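Local coordinates for glutathione S-transferase (Ceriporiopsis subvermispora, PDB 6J3F), which binds glutathione and, as a fungal glutathione S-transferase related to the bacterial LigE-type etherases, probably conjugates the tripeptide's thiol to electrophilic substrates, at residues Y8-N13 against Y69-I74; W42-D47 against Q138-S143. All blocks are in the same frame, centred on the assembly; numbering follows the deposited sequence.

Contact 1: residues Y8-N13 against Y69-I74; sequences YDIPGN and YTLPVI. With GSH (glutathione), chain C; EDO (1,2-ethanediol), chain G.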
ATOM      1  N   TYR A   8      15.800 -15.725 -16.139  1.00 55.84           N
ATOM      2  CA  TYR A   8      16.067 -14.766 -17.206  1.00 55.11           C
ATOM      3  C   TYR A   8      16.272 -13.381 -16.603  1.00 57.95           C
ATOM      4  O   TYR A   8      15.390 -12.877 -15.895  1.00 55.67           O
ATOM      5  CB  TYR A   8      14.917 -14.774 -18.213  1.00 49.99           C
ATOM      6  CG  TYR A   8      14.770 -16.121 -18.893  1.00 54.14           C
ATOM      7  CD1 TYR A   8      14.267 -17.227 -18.210  1.00 56.39           C
ATOM      8  CD2 TYR A   8      15.154 -16.299 -20.215  1.00 57.74           C
ATOM      9  CE1 TYR A   8      14.154 -18.478 -18.838  1.00 57.20           C
ATOM     10  CE2 TYR A   8      15.016 -17.523 -20.851  1.00 54.79           C
ATOM     11  CZ  TYR A   8      14.550 -18.614 -20.157  1.00 59.51           C
ATOM     12  OH  TYR A   8      14.445 -19.827 -20.803  1.00 64.45           O
ATOM     13  N   ASP A   9      17.434 -12.778 -16.882  1.00 55.74           N
ATOM     14  CA  ASP A   9      17.889 -11.528 -16.276  1.00 52.28           C
ATOM     15  C   ASP A   9      18.358 -10.603 -17.394  1.00 58.57           C
ATOM     16  O   ASP A   9      18.538 -11.029 -18.541  1.00 61.54           O
ATOM     17  CB  ASP A   9      19.028 -11.778 -15.256  1.00 50.96           C
ATOM     18  CG  ASP A   9      19.116 -10.706 -14.137  1.00 54.79           C
ATOM     19  OD1 ASP A   9      18.658  -9.562 -14.317  1.00 53.71           O
ATOM     20  OD2 ASP A   9      19.687 -11.002 -13.062  1.00 57.12           O
ATOM     21  N   ILE A  10      18.553  -9.333 -17.054  1.00 51.57           N
ATOM     22  CA  ILE A  10      19.049  -8.304 -17.963  1.00 52.78           C
ATOM     23  C   ILE A  10      20.467  -7.935 -17.538  1.00 59.09           C
ATOM     24  O   ILE A  10      20.668  -7.462 -16.411  1.00 56.80           O
ATOM     25  CB  ILE A  10      18.146  -7.062 -17.960  1.00 49.66           C
ATOM     26  CG1 ILE A  10      16.683  -7.451 -18.137  1.00 47.65           C
ATOM     27  CG2 ILE A  10      18.598  -6.088 -19.018  1.00 47.31           C
ATOM     28  CD1 ILE A  10      15.733  -6.274 -18.128  1.00 44.71           C
ATOM     29  N   PRO A  11      21.467  -8.095 -18.396  1.00 61.66           N
ATOM     30  CA  PRO A  11      22.835  -7.733 -18.017  1.00 59.72           C
ATOM     31  C   PRO A  11      23.074  -6.232 -18.079  1.00 60.08           C
ATOM     32  O   PRO A  11      22.497  -5.515 -18.904  1.00 56.16           O
ATOM     33  CB  PRO A  11      23.677  -8.444 -19.077  1.00 62.25           C
ATOM     34  CG  PRO A  11      22.813  -8.304 -20.300  1.00 59.23           C
ATOM     35  CD  PRO A  11      21.397  -8.555 -19.792  1.00 59.27           C
ATOM     36  N   GLY A  12      23.962  -5.769 -17.198  1.00 58.41           N
ATOM     37  CA  GLY A  12      24.417  -4.395 -17.206  1.00 58.10           C
ATOM     38  C   GLY A  12      25.874  -4.337 -16.793  1.00 63.85           C
ATOM     39  O   GLY A  12      26.496  -5.361 -16.494  1.00 65.83           O
ATOM     40  N   ASN A  13      26.407  -3.117 -16.738  1.00 59.14           N
ATOM     41  CA  ASN A  13      27.832  -2.901 -16.528  1.00 62.70           C
ATOM     42  C   ASN A  13      28.166  -2.253 -15.185  1.00 63.00           C
ATOM     43  O   ASN A  13      29.338  -1.959 -14.934  1.00 69.07           O
ATOM     44  CB  ASN A  13      28.403  -2.059 -17.682  1.00 64.41           C
ATOM     45  CG  ASN A  13      28.302  -2.768 -19.038  1.00 61.47           C
ATOM     46  OD1 ASN A  13      28.966  -3.774 -19.263  1.00 64.42           O
ATOM     47  ND2 ASN A  13      27.483  -2.235 -19.942  1.00 56.54           N
ATOM     48  N   TYR A  69       5.788  -7.377 -21.830  1.00 48.17           N
ATOM     49  CA  TYR A  69       6.643  -8.474 -21.399  1.00 50.11           C
ATOM     50  C   TYR A  69       7.805  -7.921 -20.579  1.00 47.49           C
ATOM     51  O   TYR A  69       8.466  -6.959 -20.988  1.00 47.92           O
ATOM     52  CB  TYR A  69       7.154  -9.286 -22.608  1.00 51.05           C
ATOM     53  CG  TYR A  69       6.078 -10.087 -23.379  1.00 54.47           C
ATOM     54  CD1 TYR A  69       5.659 -11.337 -22.941  1.00 53.29           C
ATOM     55  CD2 TYR A  69       5.494  -9.585 -24.546  1.00 54.92           C
ATOM     56  CE1 TYR A  69       4.680 -12.062 -23.634  1.00 57.16           C
ATOM     57  CE2 TYR A  69       4.513 -10.301 -25.247  1.00 51.96           C
ATOM     58  CZ  TYR A  69       4.113 -11.540 -24.788  1.00 60.10           C
ATOM     59  OH  TYR A  69       3.142 -12.261 -25.468  1.00 60.92           O
ATOM     60  N   THR A  70       8.054  -8.529 -19.422  1.00 43.81           N
ATOM     61  CA  THR A  70       9.099  -8.063 -18.525  1.00 50.05           C
ATOM     62  C   THR A  70       9.914  -9.233 -17.997  1.00 51.60           C
ATOM     63  O   THR A  70       9.515 -10.400 -18.075  1.00 46.81           O
ATOM     64  CB  THR A  70       8.534  -7.291 -17.326  1.00 49.28           C
ATOM     65  OG1 THR A  70       7.618  -8.140 -16.616  1.00 46.57           O
ATOM     66  CG2 THR A  70       7.834  -5.997 -17.776  1.00 47.72           C
ATOM     67  N   LEU A  71      11.075  -8.888 -17.457  1.00 51.07           N
ATOM     68  CA  LEU A  71      11.877  -9.810 -16.677  1.00 48.39           C
ATOM     69  C   LEU A  71      11.695  -9.353 -15.233  1.00 52.57           C
ATOM     70  O   LEU A  71      11.403  -8.179 -15.003  1.00 54.51           O
ATOM     71  CB  LEU A  71      13.338  -9.786 -17.133  1.00 47.45           C
ATOM     72  CG  LEU A  71      13.589 -10.392 -18.524  1.00 47.72           C
ATOM     73  CD1 LEU A  71      15.079 -10.657 -18.740  1.00 45.12           C
ATOM     74  CD2 LEU A  71      12.777 -11.672 -18.725  1.00 42.48           C
ATOM     75  N   PRO A  72      11.860 -10.254 -14.249  1.00 48.21           N
ATOM     76  CA  PRO A  72      12.373 -11.621 -14.355  1.00 49.00           C
ATOM     77  C   PRO A  72      11.342 -12.596 -14.828  1.00 46.53           C
ATOM     78  O   PRO A  72      10.158 -12.308 -14.729  1.00 45.92           O
ATOM     79  CB  PRO A  72      12.782 -11.952 -12.921  1.00 50.66           C
ATOM     80  CG  PRO A  72      11.843 -11.138 -12.085  1.00 48.04           C
ATOM     81  CD  PRO A  72      11.554  -9.885 -12.858  1.00 43.22           C
ATOM     82  N   VAL A  73      11.818 -13.730 -15.338  1.00 48.38           N
ATOM     83  CA  VAL A  73      11.002 -14.897 -15.646  1.00 47.68           C
ATOM     84  C   VAL A  73      11.813 -16.125 -15.259  1.00 50.74           C
ATOM     85  O   VAL A  73      13.045 -16.109 -15.294  1.00 49.24           O
ATOM     86  CB  VAL A  73      10.612 -14.933 -17.136  1.00 50.00           C
ATOM     87  CG1 VAL A  73      10.070 -16.289 -17.542  1.00 44.99           C
ATOM     88  CG2 VAL A  73       9.601 -13.845 -17.436  1.00 47.31           C
ATOM     89  N   ILE A  74      11.128 -17.187 -14.842  1.00 51.80           N
ATOM     90  CA  ILE A  74      11.810 -18.459 -14.656  1.00 53.08           C
ATOM     91  C   ILE A  74      11.082 -19.526 -15.450  1.00 53.39           C
ATOM     92  O   ILE A  74       9.860 -19.468 -15.627  1.00 56.21           O
ATOM     93  CB  ILE A  74      11.929 -18.883 -13.172  1.00 47.87           C
ATOM     94  CG1 ILE A  74      10.550 -19.113 -12.559  1.00 51.86           C
ATOM     95  CG2 ILE A  74      12.773 -17.876 -12.395  1.00 52.27           C
ATOM     96  CD1 ILE A  74      10.561 -20.031 -11.371  1.00 46.65           C
TER
HETATM   97  N1  GSH C 301       5.863  -6.384 -11.970  1.00 43.31           N
HETATM   98  CA1 GSH C 301       7.068  -6.898 -12.591  1.00 46.31           C
HETATM   99  C1  GSH C 301       7.846  -7.737 -11.604  1.00 46.66           C
HETATM  100  O11 GSH C 301       8.456  -8.757 -12.016  1.00 46.18           O
HETATM  101  O12 GSH C 301       7.847  -7.399 -10.396  1.00 44.45           O
HETATM  102  CB1 GSH C 301       7.894  -5.736 -13.143  1.00 44.21           C
HETATM  103  CG1 GSH C 301       9.080  -6.270 -13.933  1.00 48.82           C
HETATM  104  CD1 GSH C 301       9.760  -5.208 -14.771  1.00 45.15           C
HETATM  105  OE1 GSH C 301       9.217  -4.135 -14.989  1.00 46.84           O
HETATM  106  N2  GSH C 301      10.959  -5.544 -15.236  1.00 40.12           N
HETATM  107  CA2 GSH C 301      11.717  -4.702 -16.145  1.00 52.69           C
HETATM  108  C2  GSH C 301      11.537  -5.086 -17.592  1.00 51.46           C
HETATM  109  O2  GSH C 301      11.779  -6.222 -17.960  1.00 55.01           O
HETATM  110  CB2 GSH C 301      13.198  -4.770 -15.781  1.00 55.30           C
HETATM  111  SG2 GSH C 301      13.561  -3.909 -14.227  1.00 52.68           S
HETATM  112  N3  GSH C 301      11.111  -4.144 -18.435  1.00 49.83           N
HETATM  113  CA3 GSH C 301      10.941  -4.403 -19.855  1.00 52.12           C
HETATM  114  C3  GSH C 301      10.809  -3.148 -20.700  1.00 57.37           C
HETATM  115  O31 GSH C 301      10.870  -2.020 -20.147  1.00 52.90           O
HETATM  116  O32 GSH C 301      10.644  -3.285 -21.937  1.00 56.77           O
HETATM  117  C1  EDO G 305       7.512  -6.090 -24.180  1.00 57.80           C
HETATM  118  O1  EDO G 305       6.334  -5.320 -24.472  1.00 62.63           O
HETATM  119  C2  EDO G 305       8.630  -5.201 -23.624  1.00 61.61           C
HETATM  120  O2  EDO G 305       9.811  -5.958 -23.292  1.00 56.40           O
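The Y8 ring turns its edge to strand 73-76: V73 O lies in the ring plane, 3.4 Å from Y8 CD1, and I74 CA borders the same edge. The carbonyl of V73 also takes a backbone bond between the strands, Y8 N to V73 O at 2.9 Å, nearly straight at 177°. CG of L71 stands anti to the carbonyl carbon (chi1 -70°), which puts the branch beside segment 8-13; its methyls then part, L71 CD2 packing on Y8 CB at 3.8 Å, while L71 CD1 reaches I10 CG1 at 3.6 Å and lies against the carbonyl of D9. The backbone of L71 meanwhile pairs with glutathione in both directions: L71 N gives a hydrogen bond to GSH O2 (2.8 Å) and L71 O receives one from GSH N2 (2.7 Å). The cis peptide before P72 is the hallmark of the thioredoxin-like fold and sets up this strand-like pairing with the tripeptide. I10 CD1 approaches the cysteinyl CB2 of the ligand. Helix 22-34 packs on L71 and P72, helix 48-55 on Y8 and I10, and strand 38-42 flanks strand 5-9 across from strand 73-76.

Contact 2: residues W42-D47 against Q138-S143; sequences WVEYPD and QLNPRS. With GSH (glutathione), chain C; EDO (1,2-ethanediol), chain D.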
ATOM      1  N   TRP A  42      21.172 -14.305 -19.832  1.00 57.94           N
ATOM      2  CA  TRP A  42      21.093 -12.855 -19.960  1.00 62.27           C
ATOM      3  C   TRP A  42      20.393 -12.445 -21.248  1.00 59.52           C
ATOM      4  O   TRP A  42      20.723 -12.941 -22.326  1.00 66.17           O
ATOM      5  CB  TRP A  42      22.493 -12.247 -19.918  1.00 57.75           C
ATOM      6  CG  TRP A  42      23.253 -12.628 -18.697  1.00 63.11           C
ATOM      7  CD1 TRP A  42      24.189 -13.613 -18.595  1.00 64.04           C
ATOM      8  CD2 TRP A  42      23.146 -12.037 -17.390  1.00 64.48           C
ATOM      9  NE1 TRP A  42      24.671 -13.677 -17.307  1.00 66.02           N
ATOM     10  CE2 TRP A  42      24.047 -12.721 -16.547  1.00 63.48           C
ATOM     11  CE3 TRP A  42      22.376 -11.000 -16.851  1.00 64.25           C
ATOM     12  CZ2 TRP A  42      24.205 -12.395 -15.193  1.00 61.62           C
ATOM     13  CZ3 TRP A  42      22.534 -10.681 -15.499  1.00 58.48           C
ATOM     14  CH2 TRP A  42      23.442 -11.376 -14.692  1.00 57.69           C
ATOM     15  N   VAL A  43      19.454 -11.512 -21.131  1.00 58.54           N
ATOM     16  CA  VAL A  43      18.662 -11.019 -22.251  1.00 51.36           C
ATOM     17  C   VAL A  43      18.716  -9.497 -22.245  1.00 60.12           C
ATOM     18  O   VAL A  43      18.454  -8.866 -21.211  1.00 60.84           O
ATOM     19  CB  VAL A  43      17.198 -11.483 -22.155  1.00 52.76           C
ATOM     20  CG1 VAL A  43      16.451 -11.098 -23.400  1.00 50.56           C
ATOM     21  CG2 VAL A  43      17.108 -12.977 -21.855  1.00 50.15           C
ATOM     22  N   GLU A  44      19.048  -8.908 -23.394  1.00 56.31           N
ATOM     23  CA  GLU A  44      18.965  -7.465 -23.551  1.00 50.19           C
ATOM     24  C   GLU A  44      17.502  -7.050 -23.634  1.00 49.69           C
ATOM     25  O   GLU A  44      16.639  -7.834 -24.043  1.00 55.86           O
ATOM     26  CB  GLU A  44      19.720  -7.009 -24.811  1.00 52.85           C
ATOM     27  CG  GLU A  44      21.157  -7.534 -24.928  1.00 53.04           C
ATOM     28  CD  GLU A  44      22.156  -6.779 -24.049  1.00 61.67           C
ATOM     29  OE1 GLU A  44      21.823  -5.675 -23.560  1.00 63.12           O
ATOM     30  OE2 GLU A  44      23.282  -7.287 -23.849  1.00 63.97           O
ATOM     31  N   TYR A  45      17.227  -5.806 -23.235  1.00 46.90           N
ATOM     32  CA  TYR A  45      15.884  -5.241 -23.260  1.00 46.13           C
ATOM     33  C   TYR A  45      15.168  -5.524 -24.575  1.00 50.67           C
ATOM     34  O   TYR A  45      14.101  -6.152 -24.553  1.00 58.08           O
ATOM     35  CB  TYR A  45      15.905  -3.733 -23.003  1.00 53.07           C
ATOM     36  CG  TYR A  45      15.739  -3.306 -21.551  1.00 50.41           C
ATOM     37  CD1 TYR A  45      16.831  -3.228 -20.700  1.00 49.67           C
ATOM     38  CD2 TYR A  45      14.493  -2.942 -21.050  1.00 54.07           C
ATOM     39  CE1 TYR A  45      16.686  -2.826 -19.377  1.00 57.53           C
ATOM     40  CE2 TYR A  45      14.332  -2.532 -19.727  1.00 52.34           C
ATOM     41  CZ  TYR A  45      15.432  -2.477 -18.896  1.00 56.31           C
ATOM     42  OH  TYR A  45      15.294  -2.065 -17.593  1.00 55.71           O
ATOM     43  N   PRO A  46      15.703  -5.124 -25.737  1.00 51.17           N
ATOM     44  CA  PRO A  46      14.924  -5.287 -26.974  1.00 52.50           C
ATOM     45  C   PRO A  46      14.565  -6.738 -27.303  1.00 52.06           C
ATOM     46  O   PRO A  46      13.687  -6.955 -28.145  1.00 50.72           O
ATOM     47  CB  PRO A  46      15.845  -4.687 -28.040  1.00 50.39           C
ATOM     48  CG  PRO A  46      17.216  -4.924 -27.492  1.00 50.03           C
ATOM     49  CD  PRO A  46      17.084  -4.678 -26.036  1.00 46.13           C
ATOM     50  N   ASP A  47      15.203  -7.724 -26.665  1.00 52.13           N
ATOM     51  CA  ASP A  47      14.922  -9.140 -26.891  1.00 53.48           C
ATOM     52  C   ASP A  47      13.963  -9.741 -25.859  1.00 55.30           C
ATOM     53  O   ASP A  47      13.599 -10.917 -25.981  1.00 55.43           O
ATOM     54  CB  ASP A  47      16.228  -9.951 -26.884  1.00 50.23           C
ATOM     55  CG  ASP A  47      17.285  -9.388 -27.811  1.00 57.30           C
ATOM     56  OD1 ASP A  47      16.937  -8.969 -28.947  1.00 53.32           O
ATOM     57  OD2 ASP A  47      18.471  -9.375 -27.385  1.00 55.90           O
ATOM     58  N   GLN A 138      24.624   2.389 -17.882  1.00 51.17           N
ATOM     59  CA  GLN A 138      25.402   1.174 -17.681  1.00 51.04           C
ATOM     60  C   GLN A 138      24.827  -0.009 -18.461  1.00 53.44           C
ATOM     61  O   GLN A 138      25.213  -1.156 -18.210  1.00 54.32           O
ATOM     62  CB  GLN A 138      25.538   0.845 -16.186  1.00 53.47           C
ATOM     63  CG  GLN A 138      24.240   0.665 -15.403  1.00 55.45           C
ATOM     64  CD  GLN A 138      23.693  -0.768 -15.436  1.00 53.25           C
ATOM     65  OE1 GLN A 138      24.408  -1.741 -15.163  1.00 52.72           O
ATOM     66  NE2 GLN A 138      22.420  -0.893 -15.781  1.00 49.72           N
ATOM     67  N   LEU A 139      23.940   0.249 -19.427  1.00 54.33           N
ATOM     68  CA  LEU A 139      23.380  -0.795 -20.285  1.00 55.32           C
ATOM     69  C   LEU A 139      24.223  -0.983 -21.544  1.00 58.73           C
ATOM     70  O   LEU A 139      24.726  -0.012 -22.117  1.00 61.18           O
ATOM     71  CB  LEU A 139      21.944  -0.450 -20.694  1.00 52.60           C
ATOM     72  CG  LEU A 139      20.822  -0.546 -19.646  1.00 56.54           C
ATOM     73  CD1 LEU A 139      19.495  -0.075 -20.242  1.00 50.46           C
ATOM     74  CD2 LEU A 139      20.699  -1.968 -19.043  1.00 46.42           C
ATOM     75  N   ASN A 140      24.365  -2.240 -21.971  1.00 60.66           N
ATOM     76  CA  ASN A 140      24.984  -2.564 -23.255  1.00 55.82           C
ATOM     77  C   ASN A 140      24.240  -1.846 -24.380  1.00 58.74           C
ATOM     78  O   ASN A 140      23.032  -1.615 -24.274  1.00 59.59           O
ATOM     79  CB  ASN A 140      24.961  -4.077 -23.503  1.00 58.59           C
ATOM     80  CG  ASN A 140      25.742  -4.863 -22.460  1.00 61.43           C
ATOM     81  OD1 ASN A 140      26.759  -4.394 -21.940  1.00 63.40           O
ATOM     82  ND2 ASN A 140      25.271  -6.072 -22.157  1.00 65.99           N
ATOM     83  N   PRO A 141      24.934  -1.501 -25.481  1.00 58.47           N
ATOM     84  CA  PRO A 141      24.350  -0.545 -26.451  1.00 56.17           C
ATOM     85  C   PRO A 141      23.023  -0.979 -27.064  1.00 56.48           C
ATOM     86  O   PRO A 141      22.144  -0.132 -27.284  1.00 54.37           O
ATOM     87  CB  PRO A 141      25.454  -0.412 -27.514  1.00 58.07           C
ATOM     88  CG  PRO A 141      26.718  -0.755 -26.797  1.00 56.49           C
ATOM     89  CD  PRO A 141      26.335  -1.826 -25.797  1.00 57.19           C
ATOM     90  N   ARG A 142      22.845  -2.271 -27.358  1.00 59.87           N
ATOM     91  CA  ARG A 142      21.545  -2.733 -27.847  1.00 56.10           C
ATOM     92  C   ARG A 142      20.427  -2.389 -26.859  1.00 59.13           C
ATOM     93  O   ARG A 142      19.327  -1.989 -27.267  1.00 56.32           O
ATOM     94  CB  ARG A 142      21.596  -4.238 -28.130  1.00 56.56           C
ATOM     95  CG  ARG A 142      22.517  -4.594 -29.306  1.00 60.15           C
ATOM     96  CD  ARG A 142      22.090  -5.860 -30.049  1.00 56.42           C
ATOM     97  NE  ARG A 142      20.685  -5.830 -30.459  1.00 61.62           N
ATOM     98  CZ  ARG A 142      19.760  -6.687 -30.024  1.00 53.20           C
ATOM     99  NH1 ARG A 142      20.099  -7.654 -29.181  1.00 48.82           N
ATOM    100  NH2 ARG A 142      18.505  -6.582 -30.447  1.00 46.90           N
ATOM    101  N   SER A 143      20.700  -2.506 -25.550  1.00 54.41           N
ATOM    102  CA  SER A 143      19.705  -2.166 -24.537  1.00 52.00           C
ATOM    103  C   SER A 143      19.579  -0.658 -24.338  1.00 55.74           C
ATOM    104  O   SER A 143      18.463  -0.153 -24.170  1.00 55.99           O
ATOM    105  CB  SER A 143      20.041  -2.854 -23.211  1.00 54.22           C
ATOM    106  OG  SER A 143      19.659  -4.216 -23.237  1.00 48.99           O
TER
HETATM  107  N1  GSH C 301       5.863  -6.384 -11.970  1.00 43.31           N
HETATM  108  CA1 GSH C 301       7.068  -6.898 -12.591  1.00 46.31           C
HETATM  109  C1  GSH C 301       7.846  -7.737 -11.604  1.00 46.66           C
HETATM  110  O11 GSH C 301       8.456  -8.757 -12.016  1.00 46.18           O
HETATM  111  O12 GSH C 301       7.847  -7.399 -10.396  1.00 44.45           O
HETATM  112  CB1 GSH C 301       7.894  -5.736 -13.143  1.00 44.21           C
HETATM  113  CG1 GSH C 301       9.080  -6.270 -13.933  1.00 48.82           C
HETATM  114  CD1 GSH C 301       9.760  -5.208 -14.771  1.00 45.15           C
HETATM  115  OE1 GSH C 301       9.217  -4.135 -14.989  1.00 46.84           O
HETATM  116  N2  GSH C 301      10.959  -5.544 -15.236  1.00 40.12           N
HETATM  117  CA2 GSH C 301      11.717  -4.702 -16.145  1.00 52.69           C
HETATM  118  C2  GSH C 301      11.537  -5.086 -17.592  1.00 51.46           C
HETATM  119  O2  GSH C 301      11.779  -6.222 -17.960  1.00 55.01           O
HETATM  120  CB2 GSH C 301      13.198  -4.770 -15.781  1.00 55.30           C
HETATM  121  SG2 GSH C 301      13.561  -3.909 -14.227  1.00 52.68           S
HETATM  122  N3  GSH C 301      11.111  -4.144 -18.435  1.00 49.83           N
HETATM  123  CA3 GSH C 301      10.941  -4.403 -19.855  1.00 52.12           C
HETATM  124  C3  GSH C 301      10.809  -3.148 -20.700  1.00 57.37           C
HETATM  125  O31 GSH C 301      10.870  -2.020 -20.147  1.00 52.90           O
HETATM  126  O32 GSH C 301      10.644  -3.285 -21.937  1.00 56.77           O
HETATM  127  C1  EDO D 302      13.304   0.081 -13.956  1.00 50.31           C
HETATM  128  O1  EDO D 302      12.261   0.639 -13.150  1.00 61.54           O
HETATM  129  C2  EDO D 302      12.646  -0.658 -15.106  1.00 64.32           C
HETATM  130  O2  EDO D 302      13.621  -1.464 -15.782  1.00 61.96           O
HETATM  131  O   HOH W   1      22.283  -4.443 -21.239  1.00 58.52           O
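E44 meets S143 and N140 where the loop after strand 38-42 of the thioredoxin-like domain docks on the start of helix 141-154 in the all-helical domain, an interdomain contact of the glutathione transferase fold. Hydrogen bonds form its centre. S143 OG donates to E44 OE1 at 2.6 Å on the anti lone pair, and itself accepts from Y45 N at 2.9 Å, so one hydroxyl ties a carboxylate to a backbone amide. N140 ND2 reaches the syn lone pair of E44 OE2 at 2.9 Å, almost in its own amide plane, although carboxylate and amide are turned 53° apart. A bend at chi2 (-78°) folds the E44 chain back so that both oxygens face the helix start. One water bridges E44 OE1 and N140 N.

The charged pair is D47 with R142, gripped end-on: R142 NH1 to D47 OD2 at 3.0 Å and R142 NH2 to D47 OD1 at 3.2 Å, the two planes 29° apart. P46 CG covers one face of the same guanidinium.

Apolar contact is left to Y45 and L139, whose side chains cross at about a right angle, while F147 meets the Y45 ring edge-to-face. The far edge of that ring borders the ligand, with Y45 CE2 3.5 Å from GSH O31, and Y45 OH donates to O2 of a bound ethanediol at 2.5 Å.

How the contacts relate
From the N terminus, strand 5-9 runs into the loop at residues 10-13; the chain then passes through helix 22-34 and strand 38-42 to residues 42-47, and on to 69-74, where contact 1 closes its loop within the thioredoxin-like sheet. Contact 2 closes later, when the chain, having crossed into the helical domain, arrives at 138-143. The two loops therefore cross. Direct links join them: D9 O lies 2.8 Å from V43 N, a probable hydrogen bond from the end of strand 5-9 to the first residue after strand 38-42, and N13 N lies 2.7 Å from Q138 O, another probable one that bridges the domains. Both contacts also touch glutathione, contact 1 through its peptide core and contact 2 near its glycyl end.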